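Local coordinates for protein fucose-specific lectin (PDB 6GKE) that binds L-fucose through five sites set between the blades of a six-bladed beta-propeller, with a preference for alpha-1,6-linked core fucose on glycoproteins, at residues G32-A37 and G55-F60; A116-G121 and N129-Y134; V212-I217 and I225-Q230; S286-Q291 and G301-T306. The protein carries 1 engineered substitution. All blocks are in the same frame, centred on the assembly; numbering follows the deposited sequence.

Contact 1: residues G32-A37 and G55-F60; sequences GKIREA and GEAKLF. With FUC (alpha-L-fucopyranose), chain C.
Ile34 and Gly55 share the straightest bond between 32-37 and 55-60: Ile34 N gives its hydrogen to Gly55 O at 2.9 Å, approaching from above the carbonyl plane. One step along, Ala57 N reaches Gly32 O at 3.2 Å, almost in line with the C=O bond. Beyond the backbone, Lys33 and Glu56 run side by side in the same direction and close a salt bridge at their ends, NZ to OE2 at 3.0 Å, weak as a hydrogen bond. The lysine chain turns at its second torsion (chi2 -56°), which carries CD over to Glu56 CB at 3.8 Å.

Lys33-Ala37 belong to the third strand of the first propeller blade and Gly55-Glu56 end its fourth, antiparallel neighbours, with Lys33 and Glu56 a non-hydrogen-bonded pair; after Glu56 the chain leaves the strand toward the next blade. Further along 32-37, Glu36 is a fucose-binding residue. CG is anti to the backbone N (chi1 -173°), and from there the extended chain ends in a carboxylate whose OE1 accepts from fucose O3 at 2.7 Å and OE2 from fucose O4 at 2.7 Å. Tyr26 OH also bonds OE2, while Arg24 and Trp97 hold the sugar as well.

On the face of Ile34, its CD1 rests on Ala57 CB at 4.1 Å, and Cys80 of the second blade touches both side chains. At the turn, both methyls of Leu59 lie against Gly32 CA, CD2 at 3.8 Å. The backbone of Gly32 (phi 87°) takes a shape that suits glycine. Leu59 O is bonded by Trp312 NE1 of the second subunit.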
# COMPACT_ATOMS: atom_id res chain seq x y z
N GLY A 32 11.02 6.78 -0.42
CA GLY A 32 11.82 6.34 -1.56
C GLY A 32 13.22 5.86 -1.20
O GLY A 32 13.98 5.48 -2.09
N LYS A 33 13.57 5.86 0.09
CA LYS A 33 14.87 5.35 0.49
C LYS A 33 14.86 3.82 0.45
O LYS A 33 13.83 3.19 0.67
CB LYS A 33 15.26 5.82 1.89
CG LYS A 33 15.23 7.32 2.10
CD LYS A 33 16.08 8.10 1.14
CE LYS A 33 15.96 9.59 1.37
NZ LYS A 33 16.40 10.38 0.19
N ILE A 34 16.04 3.24 0.20
CA ILE A 34 16.25 1.81 0.30
C ILE A 34 16.80 1.54 1.70
O ILE A 34 17.84 2.08 2.07
CB ILE A 34 17.20 1.28 -0.78
CG1 ILE A 34 16.77 1.68 -2.19
CG2 ILE A 34 17.33 -0.23 -0.65
CD1 ILE A 34 17.82 1.45 -3.25
N ARG A 35 16.07 0.71 2.46
CA ARG A 35 16.47 0.32 3.79
C ARG A 35 16.94 -1.13 3.81
O ARG A 35 16.59 -1.93 2.95
CB ARG A 35 15.29 0.46 4.76
CG ARG A 35 14.83 1.89 4.98
CD ARG A 35 13.74 1.93 6.02
NE ARG A 35 13.24 3.28 6.23
CZ ARG A 35 12.39 3.62 7.18
NH1 ARG A 35 11.99 2.72 8.06
NH2 ARG A 35 11.94 4.86 7.23
N GLU A 36 17.73 -1.43 4.84
CA GLU A 36 18.27 -2.75 5.09
C GLU A 36 17.77 -3.26 6.45
O GLU A 36 17.78 -2.51 7.43
CB GLU A 36 19.80 -2.70 5.12
CG GLU A 36 20.48 -4.05 5.21
CD GLU A 36 21.97 -3.92 5.44
OE1 GLU A 36 22.34 -3.41 6.52
OE2 GLU A 36 22.77 -4.29 4.55
N ALA A 37 17.40 -4.54 6.49
CA ALA A 37 17.23 -5.30 7.74
C ALA A 37 18.25 -6.43 7.74
O ALA A 37 18.66 -6.90 6.67
CB ALA A 37 15.81 -5.80 7.89
N GLY A 55 20.62 3.69 0.52
CA GLY A 55 20.56 4.36 -0.76
C GLY A 55 19.16 4.88 -0.99
O GLY A 55 18.34 4.94 -0.07
N GLU A 56 18.87 5.26 -2.24
CA GLU A 56 17.57 5.80 -2.60
C GLU A 56 17.35 5.51 -4.08
O GLU A 56 18.31 5.28 -4.82
CB GLU A 56 17.48 7.29 -2.30
CG GLU A 56 18.44 8.15 -3.09
CD GLU A 56 18.36 9.59 -2.61
OE1 GLU A 56 17.79 10.42 -3.32
OE2 GLU A 56 18.81 9.85 -1.48
N ALA A 57 16.09 5.54 -4.50
CA ALA A 57 15.73 5.20 -5.85
C ALA A 57 14.38 5.84 -6.16
O ALA A 57 13.70 6.34 -5.26
CB ALA A 57 15.69 3.70 -6.01
N LYS A 58 13.96 5.80 -7.43
CA LYS A 58 12.62 6.26 -7.74
C LYS A 58 11.62 5.46 -6.91
O LYS A 58 11.86 4.30 -6.57
CB LYS A 58 12.30 6.14 -9.23
CG LYS A 58 11.99 4.74 -9.75
CD LYS A 58 11.47 4.76 -11.17
CE LYS A 58 11.04 3.40 -11.67
NZ LYS A 58 10.42 3.52 -13.01
N LEU A 59 10.49 6.08 -6.58
CA LEU A 59 9.45 5.34 -5.88
C LEU A 59 9.04 4.14 -6.75
O LEU A 59 8.87 4.27 -7.96
CB LEU A 59 8.25 6.25 -5.56
CG LEU A 59 8.35 7.03 -4.25
CD1 LEU A 59 8.29 6.11 -3.04
CD2 LEU A 59 9.58 7.91 -4.18
N PHE A 60 8.88 2.98 -6.10
CA PHE A 60 8.49 1.71 -6.74
C PHE A 60 9.61 1.20 -7.66
O PHE A 60 9.37 0.37 -8.54
CB PHE A 60 7.14 1.82 -7.47
CG PHE A 60 6.07 2.43 -6.61
CD1 PHE A 60 5.40 1.66 -5.67
CD2 PHE A 60 5.75 3.77 -6.70
CE1 PHE A 60 4.44 2.22 -4.84
CE2 PHE A 60 4.78 4.33 -5.88
CZ PHE A 60 4.13 3.55 -4.95
C1 FUC C . 26.45 -4.76 8.87
C2 FUC C . 25.41 -3.79 8.34
C3 FUC C . 25.83 -3.23 6.99
C4 FUC C . 26.18 -4.36 6.03
C5 FUC C . 27.25 -5.24 6.67
C6 FUC C . 27.65 -6.42 5.80
O1 FUC C . 27.60 -3.99 9.22
O2 FUC C . 25.25 -2.72 9.27
O3 FUC C . 24.80 -2.38 6.47
O4 FUC C . 25.04 -5.18 5.74
O5 FUC C . 26.75 -5.75 7.90

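Contact 2: residues A116-G121 and N129-Y134; sequences AALQWG and NIRVYY. With FUC (alpha-L-fucopyranose), chain E.
Trp120 and Asn129 pair next to the connecting loop of a beta hairpin, the first two strands of the third propeller blade. Backbone bonds tie three pairs: Ala116 with Tyr133 and Leu118 with Arg131 bond in both directions, while Trp120 N bonds Asn129 O and the return bond is weak and bent. The Asn129 amide adds ND2 to Trp120 O at 2.9 Å, with the acceptor in the amide plane; OD1 turns to Ser150.

The same amide stacks nearly parallel to the indole, planes 13° apart, and Asn129 CB sits 3.4 Å over the centre of the six-membered ring, a CH-pi contact. Trp120 CH2 lies over one face of the Arg131 guanidinium, planes 60° apart.

Leu118 CG, between backbone N and carbonyl carbon (chi1 60°), lies 4.0 Å from Arg131 CB; CD1 meets Arg131 CG at 3.7 Å and CD2 approaches Tyr133 CE2.

Arg131 grips the fucose. NH1 is tied back to Ile130 O, fixing the group's rotation, and Glu146 and Trp199 also bond the sugar. Arg131 NE donates to fucose O4 at 2.8 Å and NH2 to the ring oxygen O5 at 2.9 Å, while Trp120 CH2 comes within 3.9 Å of the sugar methyl C6.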
# COMPACT_ATOMS: atom_id res chain seq x y z
N ALA A 116 17.15 -8.30 -11.93
CA ALA A 116 17.74 -9.44 -11.27
C ALA A 116 19.26 -9.31 -11.38
O ALA A 116 19.77 -8.63 -12.26
CB ALA A 116 17.27 -10.74 -11.89
N ALA A 117 19.97 -9.98 -10.47
CA ALA A 117 21.41 -9.96 -10.52
C ALA A 117 21.94 -11.29 -10.00
O ALA A 117 21.31 -11.96 -9.18
CB ALA A 117 21.98 -8.81 -9.73
N LEU A 118 23.13 -11.64 -10.49
CA LEU A 118 23.87 -12.79 -9.98
C LEU A 118 25.35 -12.42 -9.89
O LEU A 118 25.81 -11.43 -10.46
CB LEU A 118 23.63 -14.03 -10.86
CG LEU A 118 24.04 -13.94 -12.33
CD1 LEU A 118 25.55 -14.01 -12.54
CD2 LEU A 118 23.37 -15.04 -13.13
N GLN A 119 26.09 -13.26 -9.17
CA GLN A 119 27.52 -13.08 -9.02
C GLN A 119 28.16 -14.45 -8.86
O GLN A 119 27.58 -15.33 -8.23
CB GLN A 119 27.81 -12.19 -7.80
CG GLN A 119 29.27 -11.79 -7.64
CD GLN A 119 30.21 -12.82 -7.04
OE1 GLN A 119 31.40 -12.81 -7.35
NE2 GLN A 119 29.71 -13.68 -6.17
N TRP A 120 29.37 -14.61 -9.40
CA TRP A 120 30.19 -15.77 -9.06
C TRP A 120 31.66 -15.38 -9.04
O TRP A 120 32.09 -14.48 -9.76
CB TRP A 120 29.97 -16.95 -10.02
CG TRP A 120 30.84 -16.86 -11.24
CD1 TRP A 120 32.11 -17.36 -11.37
CD2 TRP A 120 30.56 -16.16 -12.46
NE1 TRP A 120 32.63 -17.02 -12.59
CE2 TRP A 120 31.70 -16.29 -13.28
CE3 TRP A 120 29.46 -15.45 -12.95
CZ2 TRP A 120 31.77 -15.74 -14.56
CZ3 TRP A 120 29.53 -14.90 -14.21
CH2 TRP A 120 30.67 -15.05 -15.00
N GLY A 121 32.42 -16.12 -8.23
CA GLY A 121 33.86 -16.09 -8.28
C GLY A 121 34.51 -15.21 -7.22
O GLY A 121 35.65 -15.46 -6.83
N ASN A 129 32.45 -11.58 -10.45
CA ASN A 129 31.84 -11.49 -11.76
C ASN A 129 30.35 -11.26 -11.53
O ASN A 129 29.69 -12.12 -10.96
CB ASN A 129 32.04 -12.76 -12.58
CG ASN A 129 33.50 -13.09 -12.78
OD1 ASN A 129 34.12 -12.60 -13.72
ND2 ASN A 129 34.05 -13.89 -11.88
N ILE A 130 29.85 -10.09 -11.93
CA ILE A 130 28.46 -9.70 -11.68
C ILE A 130 27.73 -9.63 -13.02
O ILE A 130 28.29 -9.17 -14.01
CB ILE A 130 28.37 -8.35 -10.93
CG1 ILE A 130 29.20 -8.35 -9.65
CG2 ILE A 130 26.92 -7.99 -10.65
CD1 ILE A 130 29.41 -6.98 -9.07
N ARG A 131 26.47 -10.05 -13.02
CA ARG A 131 25.60 -9.86 -14.18
C ARG A 131 24.27 -9.29 -13.67
O ARG A 131 23.73 -9.79 -12.68
CB ARG A 131 25.36 -11.17 -14.93
CG ARG A 131 26.63 -11.89 -15.37
CD ARG A 131 27.37 -11.15 -16.47
NE ARG A 131 28.54 -11.85 -16.98
CZ ARG A 131 29.80 -11.69 -16.55
NH1 ARG A 131 30.06 -10.96 -15.48
NH2 ARG A 131 30.79 -12.27 -17.21
N VAL A 132 23.78 -8.25 -14.35
CA VAL A 132 22.54 -7.57 -14.00
C VAL A 132 21.60 -7.67 -15.20
O VAL A 132 22.02 -7.40 -16.33
CB VAL A 132 22.80 -6.11 -13.60
CG1 VAL A 132 21.50 -5.40 -13.24
CG2 VAL A 132 23.80 -6.01 -12.47
N TYR A 133 20.34 -8.03 -14.94
CA TYR A 133 19.34 -8.26 -15.97
C TYR A 133 18.20 -7.26 -15.79
O TYR A 133 17.74 -7.01 -14.68
CB TYR A 133 18.84 -9.71 -15.91
CG TYR A 133 19.97 -10.68 -16.12
CD1 TYR A 133 20.36 -11.05 -17.40
CD2 TYR A 133 20.74 -11.11 -15.05
CE1 TYR A 133 21.47 -11.86 -17.61
CE2 TYR A 133 21.85 -11.92 -15.25
CZ TYR A 133 22.22 -12.29 -16.52
OH TYR A 133 23.33 -13.07 -16.69
N TYR A 134 17.77 -6.69 -16.92
CA TYR A 134 16.81 -5.60 -16.94
C TYR A 134 16.11 -5.59 -18.30
O TYR A 134 16.53 -6.28 -19.23
CB TYR A 134 17.52 -4.25 -16.70
CG TYR A 134 18.48 -3.87 -17.80
CD1 TYR A 134 19.75 -4.41 -17.88
CD2 TYR A 134 18.10 -2.98 -18.80
CE1 TYR A 134 20.62 -4.09 -18.92
CE2 TYR A 134 18.96 -2.65 -19.84
CZ TYR A 134 20.22 -3.20 -19.90
OH TYR A 134 21.07 -2.89 -20.92
C1 FUC E . 30.07 -12.59 -20.89
C2 FUC E . 28.72 -12.07 -21.37
C3 FUC E . 27.75 -13.26 -21.51
C4 FUC E . 27.67 -14.04 -20.19
C5 FUC E . 29.08 -14.53 -19.87
C6 FUC E . 29.13 -15.37 -18.61
O1 FUC E . 30.65 -13.32 -21.96
O2 FUC E . 28.88 -11.36 -22.61
O3 FUC E . 26.47 -12.81 -21.94
O4 FUC E . 27.24 -13.21 -19.11
O5 FUC E . 29.94 -13.41 -19.71

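Contact 3: residues V212-I217 and I225-Q230; sequences VSIAAI and IRVYWQ. With FUC (alpha-L-fucopyranose), chain G.
Ile217 and Arg226 form, of three hydrogen-bonded pairs, the one nearest the connecting turn in this antiparallel hairpin, the first two strands of the fifth propeller blade. Ala215 with Tyr228 and Ser213 with Gln230 are the others, and all three bond in both directions; the straightest is Tyr228 N to Ala215 O at 2.8 Å, 175° at the hydrogen. Ser213 OG is bonded by Ile266 N.

The apolar contacts fall on two faces. On one, Ile217 has CG1 set between its backbone N and carbonyl carbon (chi1 61°), where it meets Arg226 CB at 3.8 Å and comes to the edge of the Tyr228 ring, 4.0 Å from CE2. Ala268 of the sixth blade packs on Ile217, Ala215 and Tyr228. Facing the fourth blade, Val212 lies alongside Trp229, its CG2 3.9 Å from Trp229 CB, and Tyr181 touches Ala216 and Val227.

Arg226 binds the sugar. Its NH1 bonds Ile225 O, in the guanidinium plane, and also Gln224 OE1, which restrains the group's rotation; Glu238 and Trp298 also hydrogen-bond the fucose. At the guanidinium edge, NE donates to fucose O4 at 2.8 Å and NH2 to fucose O5 at 2.9 Å.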
# COMPACT_ATOMS: atom_id res chain seq x y z
N VAL A 212 3.49 -13.00 -12.56
CA VAL A 212 4.10 -13.48 -11.31
C VAL A 212 5.46 -12.82 -11.07
O VAL A 212 6.24 -12.56 -11.99
CB VAL A 212 4.25 -15.01 -11.28
CG1 VAL A 212 2.91 -15.69 -11.08
CG2 VAL A 212 4.98 -15.56 -12.50
N SER A 213 5.77 -12.62 -9.79
CA SER A 213 7.09 -12.25 -9.32
C SER A 213 7.94 -13.52 -9.23
O SER A 213 7.48 -14.51 -8.68
CB SER A 213 6.97 -11.52 -8.00
OG SER A 213 8.24 -11.12 -7.49
N ILE A 214 9.17 -13.48 -9.75
CA ILE A 214 10.02 -14.67 -9.91
C ILE A 214 11.33 -14.47 -9.15
O ILE A 214 11.90 -13.38 -9.15
CB ILE A 214 10.30 -14.93 -11.41
CG1 ILE A 214 8.99 -15.18 -12.16
CG2 ILE A 214 11.29 -16.07 -11.62
CD1 ILE A 214 9.13 -15.20 -13.67
N ALA A 215 11.83 -15.54 -8.54
CA ALA A 215 13.15 -15.55 -7.93
C ALA A 215 13.78 -16.92 -8.18
O ALA A 215 13.07 -17.90 -8.41
CB ALA A 215 13.07 -15.25 -6.45
N ALA A 216 15.11 -16.99 -8.15
CA ALA A 216 15.78 -18.26 -8.36
C ALA A 216 17.05 -18.31 -7.52
O ALA A 216 17.75 -17.30 -7.38
CB ALA A 216 16.11 -18.48 -9.82
N ILE A 217 17.35 -19.51 -7.00
CA ILE A 217 18.56 -19.79 -6.24
C ILE A 217 19.14 -21.12 -6.72
O ILE A 217 18.47 -21.92 -7.38
CB ILE A 217 18.26 -19.85 -4.72
CG1 ILE A 217 17.26 -20.97 -4.41
CG2 ILE A 217 17.80 -18.49 -4.22
CD1 ILE A 217 17.11 -21.31 -2.95
N ILE A 225 18.77 -26.49 -8.17
CA ILE A 225 18.19 -25.20 -8.55
C ILE A 225 16.78 -25.15 -7.96
O ILE A 225 16.07 -26.16 -7.99
CB ILE A 225 18.15 -24.97 -10.07
CG1 ILE A 225 19.47 -25.33 -10.75
CG2 ILE A 225 17.73 -23.54 -10.38
CD1 ILE A 225 19.41 -25.36 -12.26
N ARG A 226 16.38 -23.99 -7.45
CA ARG A 226 15.00 -23.77 -7.06
C ARG A 226 14.52 -22.47 -7.71
O ARG A 226 15.20 -21.44 -7.61
CB ARG A 226 14.83 -23.68 -5.54
CG ARG A 226 15.34 -24.89 -4.77
CD ARG A 226 14.55 -26.16 -5.04
NE ARG A 226 15.01 -27.28 -4.23
CZ ARG A 226 15.95 -28.16 -4.60
NH1 ARG A 226 16.49 -28.11 -5.80
NH2 ARG A 226 16.33 -29.10 -3.75
N VAL A 227 13.37 -22.54 -8.37
CA VAL A 227 12.75 -21.38 -9.00
C VAL A 227 11.43 -21.14 -8.27
O VAL A 227 10.62 -22.06 -8.11
CB VAL A 227 12.52 -21.62 -10.51
CG1 VAL A 227 11.90 -20.41 -11.18
CG2 VAL A 227 13.81 -22.00 -11.21
N TYR A 228 11.23 -19.90 -7.82
CA TYR A 228 10.06 -19.48 -7.07
C TYR A 228 9.24 -18.50 -7.91
O TYR A 228 9.79 -17.65 -8.59
CB TYR A 228 10.45 -18.79 -5.76
CG TYR A 228 11.20 -19.73 -4.86
CD1 TYR A 228 10.53 -20.71 -4.16
CD2 TYR A 228 12.59 -19.70 -4.79
CE1 TYR A 228 11.22 -21.65 -3.40
CE2 TYR A 228 13.28 -20.63 -4.04
CZ TYR A 228 12.60 -21.61 -3.35
OH TYR A 228 13.30 -22.56 -2.64
N TRP A 229 7.91 -18.61 -7.81
CA TRP A 229 7.07 -17.56 -8.37
C TRP A 229 5.82 -17.39 -7.53
O TRP A 229 5.33 -18.32 -6.90
CB TRP A 229 6.73 -17.80 -9.85
CG TRP A 229 6.01 -19.07 -10.17
CD1 TRP A 229 4.66 -19.27 -10.26
CD2 TRP A 229 6.63 -20.30 -10.56
NE1 TRP A 229 4.40 -20.56 -10.65
CE2 TRP A 229 5.59 -21.21 -10.84
CE3 TRP A 229 7.95 -20.73 -10.67
CZ2 TRP A 229 5.85 -22.52 -11.26
CZ3 TRP A 229 8.21 -22.02 -11.08
CH2 TRP A 229 7.16 -22.90 -11.37
N GLN A 230 5.30 -16.16 -7.55
CA GLN A 230 4.12 -15.84 -6.77
C GLN A 230 3.44 -14.62 -7.37
O GLN A 230 4.09 -13.59 -7.61
CB GLN A 230 4.51 -15.55 -5.32
CG GLN A 230 3.34 -15.33 -4.38
CD GLN A 230 3.83 -14.95 -3.01
OE1 GLN A 230 4.18 -15.80 -2.20
NE2 GLN A 230 3.89 -13.65 -2.76
C1 FUC G . 13.54 -30.13 -1.66
C2 FUC G . 12.28 -29.36 -2.03
C3 FUC G . 11.97 -28.31 -0.97
C4 FUC G . 13.19 -27.42 -0.73
C5 FUC G . 14.37 -28.30 -0.37
C6 FUC G . 15.67 -27.54 -0.13
O1 FUC G . 13.28 -30.92 -0.50
O2 FUC G . 11.19 -30.29 -2.15
O3 FUC G . 10.81 -27.57 -1.35
O4 FUC G . 13.55 -26.67 -1.90
O5 FUC G . 14.62 -29.23 -1.43

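Contact 4: residues S286-Q291 and G301-T306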
# COMPACT_ATOMS: atom_id res chain seq x y z
N SER A 286 3.60 -5.48 6.22
CA SER A 286 4.68 -6.24 6.85
C SER A 286 5.54 -6.96 5.82
O SER A 286 5.09 -7.34 4.73
CB SER A 286 4.13 -7.21 7.87
OG SER A 286 3.24 -8.14 7.28
N LEU A 287 6.81 -7.15 6.21
CA LEU A 287 7.78 -7.95 5.47
C LEU A 287 7.89 -9.30 6.19
O LEU A 287 8.32 -9.37 7.34
CB LEU A 287 9.11 -7.20 5.44
CG LEU A 287 10.27 -7.88 4.73
CD1 LEU A 287 9.91 -8.32 3.32
CD2 LEU A 287 11.47 -6.95 4.69
N GLN A 288 7.44 -10.34 5.49
CA GLN A 288 7.36 -11.68 6.00
C GLN A 288 8.30 -12.58 5.19
O GLN A 288 8.80 -12.17 4.15
CB GLN A 288 5.95 -12.24 5.85
CG GLN A 288 4.84 -11.34 6.37
CD GLN A 288 4.26 -11.76 7.70
OE1 GLN A 288 4.47 -12.87 8.19
NE2 GLN A 288 3.48 -10.86 8.27
N GLN A 289 8.49 -13.81 5.65
CA GLN A 289 9.22 -14.76 4.84
C GLN A 289 8.79 -16.20 5.12
O GLN A 289 8.42 -16.54 6.25
CB GLN A 289 10.71 -14.69 5.11
CG GLN A 289 11.08 -15.17 6.50
CD GLN A 289 12.54 -15.51 6.57
OE1 GLN A 289 13.32 -14.78 7.17
NE2 GLN A 289 12.92 -16.61 5.94
N TRP A 290 8.87 -17.01 4.07
CA TRP A 290 8.92 -18.43 4.15
C TRP A 290 10.36 -18.85 4.46
O TRP A 290 11.31 -18.24 3.97
CB TRP A 290 8.46 -19.06 2.84
CG TRP A 290 7.00 -18.85 2.58
CD1 TRP A 290 6.42 -17.88 1.84
CD2 TRP A 290 5.93 -19.63 3.14
NE1 TRP A 290 5.06 -18.01 1.86
CE2 TRP A 290 4.73 -19.08 2.65
CE3 TRP A 290 5.88 -20.76 3.96
CZ2 TRP A 290 3.49 -19.61 2.98
CZ3 TRP A 290 4.65 -21.28 4.29
CH2 TRP A 290 3.47 -20.71 3.80
N GLN A 291 10.50 -19.92 5.24
CA GLN A 291 11.80 -20.47 5.57
C GLN A 291 11.74 -21.99 5.38
O GLN A 291 10.75 -22.62 5.72
CB GLN A 291 12.18 -20.14 7.02
CG GLN A 291 11.22 -20.72 8.04
CD GLN A 291 11.34 -20.12 9.42
OE1 GLN A 291 12.21 -19.30 9.70
NE2 GLN A 291 10.46 -20.55 10.31
N GLY A 301 8.21 -17.63 8.85
CA GLY A 301 9.14 -17.30 9.92
C GLY A 301 8.83 -15.98 10.61
O GLY A 301 7.72 -15.45 10.52
N ALA A 302 9.84 -15.46 11.32
CA ALA A 302 9.72 -14.22 12.08
C ALA A 302 9.51 -13.04 11.14
O ALA A 302 10.06 -13.00 10.04
CB ALA A 302 10.95 -14.03 12.94
N VAL A 303 8.73 -12.05 11.59
CA VAL A 303 8.44 -10.85 10.81
C VAL A 303 9.68 -9.95 10.84
O VAL A 303 10.32 -9.79 11.88
CB VAL A 303 7.20 -10.12 11.34
CG1 VAL A 303 6.94 -8.82 10.60
CG2 VAL A 303 5.96 -11.00 11.29
N VAL A 304 9.99 -9.37 9.68
CA VAL A 304 11.12 -8.47 9.55
C VAL A 304 10.65 -7.06 9.87
O VAL A 304 9.68 -6.60 9.27
CB VAL A 304 11.71 -8.52 8.14
CG1 VAL A 304 12.95 -7.65 8.02
CG2 VAL A 304 12.02 -9.94 7.69
N PRO A 305 11.32 -6.30 10.76
CA PRO A 305 10.90 -4.94 11.07
C PRO A 305 11.12 -3.99 9.88
O PRO A 305 12.14 -4.08 9.19
CB PRO A 305 11.78 -4.54 12.26
CG PRO A 305 13.03 -5.37 12.07
CD PRO A 305 12.52 -6.69 11.52
N THR A 306 10.15 -3.09 9.67
CA THR A 306 10.18 -2.14 8.57
C THR A 306 9.74 -0.75 9.04
O THR A 306 9.11 0.00 8.29
CB THR A 306 9.31 -2.61 7.40
OG1 THR A 306 7.97 -2.83 7.84
CG2 THR A 306 9.82 -3.89 6.76
O HOH W 1 7.32 -5.47 8.67
O HOH W 2 7.48 -13.80 8.30
O HOH W 3 12.06 -14.41 9.58
O HOH W 4 12.15 -17.25 11.56
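Leu287, Val304 and Thr306 together grip one water, water 1, which takes the hydrogen of Leu287 N at 3.0 Å, gives one to Val304 O at 2.7 Å and meets Thr306 OG1 at 2.8 Å. It links Leu287 N to Val304 O, atoms too far apart to bond directly. Water 2 accepts from Gln289 N, and water 4 spans from Ala302 N to Gln291 OE1.

Two direct bonds remain, Gly301 N to Gln289 O at 2.8 Å and Val304 N to Leu287 O at 2.9 Å, both close to straight. Between them the chain bows outward at Ala302.

Leu287 carries the apolar contact. CG, anti to the backbone N (chi1 179°), lies against Val304 CB, and beyond it Leu287 CD2 meets Val304 CG1 at 3.7 Å, while Leu287 CB meets Thr306 CG2 at 3.6 Å. Val25 and Phe27 of the first blade pack against the same leucine. On the other flank Val303 CG2 touches the Gln288 amide, which is held by NE2 bonding Ser286 OG within its plane and by Arg256 at OE1. The Gln291 amide lies close to Gly301, NE2 to CA at 3.5 Å, and is bonded to Ser299.

The strand 286-293 is the third of the sixth blade, and 301-306 follows its fourth strand, so this is the seam where the last blade of the propeller meets the first.

Overall arrangement
Contacts 2 and 3 are equivalent hairpins, strands one and two of the third and fifth blades, and each supplies the arginine of a fucose site. Contact 3 is buried almost throughout; contact 2 is only partly so. Contacts 1 and 4 are also partly buried and lie farther out, about 15 Å from the chain's centre against 11 Å and 9 Å for contacts 2 and 3. Contact 1 joins strands three and four of the first blade, giving the glutamate of another site, with a salt bridge beside modest packing. Contact 4 includes no fucose-binding residue; waters supplement its two direct backbone bonds. Contacts 1 and 4 touch, Ala37 CB to Val304 CG1 at 3.4 Å, across the closure of the ring.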